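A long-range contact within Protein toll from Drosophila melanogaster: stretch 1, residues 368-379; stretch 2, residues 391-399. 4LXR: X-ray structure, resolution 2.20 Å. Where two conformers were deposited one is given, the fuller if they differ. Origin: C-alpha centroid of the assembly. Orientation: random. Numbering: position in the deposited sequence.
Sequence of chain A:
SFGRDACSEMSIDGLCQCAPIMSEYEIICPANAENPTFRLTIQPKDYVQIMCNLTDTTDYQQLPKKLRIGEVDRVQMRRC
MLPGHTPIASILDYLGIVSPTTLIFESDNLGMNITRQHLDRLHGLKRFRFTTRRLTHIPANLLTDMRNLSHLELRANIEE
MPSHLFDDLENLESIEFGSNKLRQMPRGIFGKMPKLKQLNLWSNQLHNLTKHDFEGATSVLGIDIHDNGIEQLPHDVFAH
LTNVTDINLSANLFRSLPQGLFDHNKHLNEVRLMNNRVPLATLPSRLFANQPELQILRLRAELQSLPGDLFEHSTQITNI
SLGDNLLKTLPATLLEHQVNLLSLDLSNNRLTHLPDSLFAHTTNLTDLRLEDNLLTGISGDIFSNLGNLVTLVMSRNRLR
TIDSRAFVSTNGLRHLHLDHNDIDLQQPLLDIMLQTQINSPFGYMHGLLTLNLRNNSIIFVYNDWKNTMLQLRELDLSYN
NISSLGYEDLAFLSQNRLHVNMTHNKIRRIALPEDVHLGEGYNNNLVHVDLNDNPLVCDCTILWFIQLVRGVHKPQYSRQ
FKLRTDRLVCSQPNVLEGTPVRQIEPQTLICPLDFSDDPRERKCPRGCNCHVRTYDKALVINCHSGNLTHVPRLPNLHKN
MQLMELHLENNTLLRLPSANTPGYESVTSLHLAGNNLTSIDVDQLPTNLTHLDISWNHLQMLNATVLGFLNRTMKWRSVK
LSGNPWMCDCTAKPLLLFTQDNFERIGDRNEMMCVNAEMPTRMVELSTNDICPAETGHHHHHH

Stretch 1 (368-379) LRLEDNLLTGIS
Stretch 2, residues 391-399: TLVMSRNRL

The strongest polar link is the salt bridge between D372 and R396. R396 NE donates to D372 OD1 at 2.8 Å and R396 NH2 to D372 OD2 at 2.8 Å, so the carboxylate meets the guanidinium edge nearly in its plane. Both residues sit on left-handed backbone turns (phi/psi 61/56 and 54/55). The CA-to-CB bond of D372 points away, yet with chi1 m its carboxylate comes back to the partner; R396 points toward it and reaches out with m, t, m.

N397, chi1 -84°, is the buried polar pivot. Its ND2 donates to L370 O at 3.0 Å, almost linearly, while its OD1 accepts from L375 N at 2.9 Å. An amide suits this place because it offers a donor and an acceptor at once, satisfying two backbone groups of the neighboring turn. N373, with a similar chi1 of -85°, gives ND2 to L370 O at 3.1 Å within its own stretch, so that carbonyl receives both asparagines.

The backbones run parallel, L368 beside L392 (CA to CA 5.1 Å) and R369 beside V393 (4.9 Å), all four in extended conformation. The ladder is L368 N to T391 O, 3.1 Å; V393 N to L368 O, 3.0 Å; and L370 N to V393 O, 2.7 Å. Beyond the strands the loops stay in step: D372 N donates to S395 O at 2.8 Å and R398 N to L375 O at 2.9 Å. Carbon donors fill in, N397 CA lying 3.3 Å from N373 O and T376 CA 3.4 Å from R398 O.

On the sheet face of R369 and V393, R369 folds through m, m, m so that NH1 reaches E371 OE2 at 2.7 Å, a salt bridge within the stretch. V393 (chi1 t) covers one face of this guanidinium, CG2 being 3.5 Å from R369 NE, and its CG1 lies 3.3 Å from E371 OE1. Its compact branches thus pack against both charged partners.

L368 and L392 share the other face and the same t, p rotamer, with CD2 of L368 3.8 Å from CD1 of L392. Next comes buried M394 (m, t, p), whose flexible chain starts away but returns: its CE lies 4.1 Å from L370 CD1 and 4.0 Å from L375 CD1, its SD 3.9 Å from I378 CD1. L370, L375 and L399 are all m, t; L399 CD2 approaches L375 CB at 4.1 Å, and its CD1 approaches I378 CD1 at 4.2 Å. Altogether 934 Å² is buried, both sides summed.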

# COMPACT_ATOMS: atom_id res chain seq x y z
N LEU A 368 -14.19 -9.09 -10.70
CA LEU A 368 -15.05 -9.77 -9.75
C LEU A 368 -14.46 -9.66 -8.36
O LEU A 368 -13.36 -10.15 -8.10
CB LEU A 368 -15.25 -11.24 -10.17
CG LEU A 368 -16.07 -12.08 -9.19
CD1 LEU A 368 -17.42 -11.37 -8.88
CD2 LEU A 368 -16.31 -13.46 -9.75
N ARG A 369 -15.20 -9.02 -7.46
CA ARG A 369 -14.72 -8.78 -6.10
C ARG A 369 -15.51 -9.60 -5.10
O ARG A 369 -16.70 -9.34 -4.86
CB ARG A 369 -14.81 -7.30 -5.75
CG ARG A 369 -14.19 -6.36 -6.79
CD ARG A 369 -12.67 -6.45 -6.81
NE ARG A 369 -12.07 -6.07 -5.53
CZ ARG A 369 -11.01 -5.27 -5.40
NH1 ARG A 369 -10.54 -4.99 -4.19
NH2 ARG A 369 -10.42 -4.77 -6.47
N LEU A 370 -14.86 -10.59 -4.51
CA LEU A 370 -15.50 -11.46 -3.53
C LEU A 370 -14.80 -11.40 -2.18
O LEU A 370 -15.06 -12.23 -1.31
CB LEU A 370 -15.53 -12.91 -4.03
CG LEU A 370 -16.38 -13.13 -5.28
CD1 LEU A 370 -16.13 -14.53 -5.89
CD2 LEU A 370 -17.85 -12.95 -4.91
N GLU A 371 -13.88 -10.44 -2.01
CA GLU A 371 -13.05 -10.42 -0.81
C GLU A 371 -13.92 -10.19 0.44
O GLU A 371 -15.03 -9.67 0.34
CB GLU A 371 -11.91 -9.38 -0.93
CG GLU A 371 -12.36 -7.90 -1.03
CD GLU A 371 -12.58 -7.42 -2.46
OE1 GLU A 371 -12.88 -8.27 -3.34
OE2 GLU A 371 -12.43 -6.20 -2.71
N ASP A 372 -13.43 -10.62 1.60
CA ASP A 372 -14.12 -10.44 2.88
C ASP A 372 -15.47 -11.13 2.96
O ASP A 372 -16.52 -10.53 3.26
CB ASP A 372 -14.17 -8.95 3.29
CG ASP A 372 -12.77 -8.39 3.56
OD1 ASP A 372 -12.17 -8.72 4.61
OD2 ASP A 372 -12.26 -7.64 2.71
N ASN A 373 -15.42 -12.43 2.70
CA ASN A 373 -16.56 -13.29 2.78
C ASN A 373 -16.16 -14.60 3.47
O ASN A 373 -15.08 -14.68 4.05
CB ASN A 373 -17.14 -13.52 1.39
CG ASN A 373 -18.11 -12.41 0.99
OD1 ASN A 373 -19.21 -12.32 1.53
ND2 ASN A 373 -17.69 -11.54 0.08
N LEU A 374 -17.01 -15.60 3.41
CA LEU A 374 -16.77 -16.85 4.11
C LEU A 374 -16.81 -18.02 3.16
O LEU A 374 -17.30 -19.08 3.52
CB LEU A 374 -17.84 -17.05 5.18
CG LEU A 374 -17.94 -15.94 6.23
CD1 LEU A 374 -19.16 -16.16 7.11
CD2 LEU A 374 -16.66 -15.89 7.08
N LEU A 375 -16.33 -17.83 1.93
CA LEU A 375 -16.32 -18.90 0.94
C LEU A 375 -15.25 -19.94 1.26
O LEU A 375 -14.15 -19.60 1.72
CB LEU A 375 -16.11 -18.32 -0.46
CG LEU A 375 -17.24 -17.37 -0.89
CD1 LEU A 375 -16.83 -16.53 -2.06
CD2 LEU A 375 -18.51 -18.15 -1.21
N THR A 376 -15.55 -21.21 1.02
CA THR A 376 -14.65 -22.29 1.40
C THR A 376 -14.06 -23.04 0.22
O THR A 376 -13.17 -23.84 0.41
CB THR A 376 -15.33 -23.33 2.28
OG1 THR A 376 -16.55 -23.74 1.65
CG2 THR A 376 -15.61 -22.79 3.66
N GLY A 377 -14.55 -22.80 -0.98
CA GLY A 377 -14.08 -23.56 -2.12
C GLY A 377 -14.24 -22.82 -3.42
O GLY A 377 -14.93 -21.80 -3.50
N ILE A 378 -13.56 -23.31 -4.45
CA ILE A 378 -13.79 -22.84 -5.80
C ILE A 378 -14.08 -24.09 -6.59
O ILE A 378 -13.26 -25.03 -6.59
CB ILE A 378 -12.58 -22.12 -6.40
CG1 ILE A 378 -12.07 -21.04 -5.45
CG2 ILE A 378 -12.94 -21.51 -7.76
CD1 ILE A 378 -11.00 -20.15 -6.06
N SER A 379 -15.25 -24.14 -7.21
CA SER A 379 -15.67 -25.37 -7.87
C SER A 379 -15.21 -25.34 -9.31
O SER A 379 -14.73 -24.31 -9.80
CB SER A 379 -17.19 -25.55 -7.79
OG SER A 379 -17.87 -24.62 -8.62
N THR A 391 -9.48 -9.47 -13.44
CA THR A 391 -9.04 -9.61 -12.06
C THR A 391 -10.10 -10.24 -11.16
O THR A 391 -11.28 -9.89 -11.23
CB THR A 391 -8.43 -8.31 -11.44
OG1 THR A 391 -9.32 -7.76 -10.48
CG2 THR A 391 -8.11 -7.30 -12.49
N LEU A 392 -9.64 -11.20 -10.36
CA LEU A 392 -10.46 -11.94 -9.41
C LEU A 392 -9.90 -11.70 -8.01
O LEU A 392 -8.72 -12.00 -7.74
CB LEU A 392 -10.45 -13.44 -9.74
CG LEU A 392 -11.23 -14.37 -8.80
CD1 LEU A 392 -12.72 -13.95 -8.72
CD2 LEU A 392 -11.10 -15.86 -9.21
N VAL A 393 -10.72 -11.15 -7.12
CA VAL A 393 -10.28 -10.86 -5.76
C VAL A 393 -11.10 -11.69 -4.78
O VAL A 393 -12.33 -11.54 -4.71
CB VAL A 393 -10.39 -9.35 -5.41
CG1 VAL A 393 -9.80 -9.06 -4.02
CG2 VAL A 393 -9.68 -8.51 -6.45
N MET A 394 -10.43 -12.59 -4.05
CA MET A 394 -11.10 -13.46 -3.10
C MET A 394 -10.35 -13.48 -1.79
O MET A 394 -10.36 -14.48 -1.05
CB MET A 394 -11.24 -14.88 -3.66
CG MET A 394 -12.00 -14.94 -4.97
SD MET A 394 -12.41 -16.61 -5.45
CE MET A 394 -13.48 -17.14 -4.13
N SER A 395 -9.71 -12.34 -1.50
CA SER A 395 -8.97 -12.16 -0.25
C SER A 395 -9.84 -12.30 0.97
O SER A 395 -11.02 -11.93 0.95
CB SER A 395 -8.35 -10.76 -0.24
OG SER A 395 -7.77 -10.49 -1.49
N ARG A 396 -9.26 -12.83 2.04
CA ARG A 396 -9.91 -12.92 3.34
C ARG A 396 -11.26 -13.64 3.22
O ARG A 396 -12.31 -13.10 3.58
CB ARG A 396 -10.06 -11.53 3.99
CG ARG A 396 -8.71 -10.90 4.39
CD ARG A 396 -8.84 -9.44 4.86
NE ARG A 396 -9.50 -8.63 3.84
CZ ARG A 396 -8.87 -8.04 2.83
NH1 ARG A 396 -7.55 -8.10 2.72
NH2 ARG A 396 -9.56 -7.37 1.94
N ASN A 397 -11.21 -14.85 2.67
CA ASN A 397 -12.30 -15.81 2.76
C ASN A 397 -11.83 -16.98 3.64
O ASN A 397 -10.93 -16.79 4.44
CB ASN A 397 -12.76 -16.26 1.37
CG ASN A 397 -13.75 -15.29 0.74
OD1 ASN A 397 -14.96 -15.51 0.80
ND2 ASN A 397 -13.25 -14.21 0.12
N ARG A 398 -12.43 -18.15 3.50
CA ARG A 398 -11.98 -19.35 4.22
C ARG A 398 -11.67 -20.43 3.19
O ARG A 398 -11.98 -21.61 3.40
CB ARG A 398 -13.06 -19.88 5.17
CG ARG A 398 -13.67 -18.84 6.12
CD ARG A 398 -12.64 -18.06 6.92
NE ARG A 398 -11.78 -18.94 7.70
CZ ARG A 398 -10.46 -18.85 7.76
NH1 ARG A 398 -9.81 -17.91 7.07
NH2 ARG A 398 -9.77 -19.70 8.51
N LEU A 399 -11.07 -20.04 2.07
CA LEU A 399 -10.85 -20.97 0.96
C LEU A 399 -9.92 -22.08 1.37
O LEU A 399 -8.86 -21.82 1.93
CB LEU A 399 -10.28 -20.25 -0.26
CG LEU A 399 -11.23 -19.27 -0.96
CD1 LEU A 399 -10.54 -18.65 -2.18
CD2 LEU A 399 -12.46 -20.06 -1.37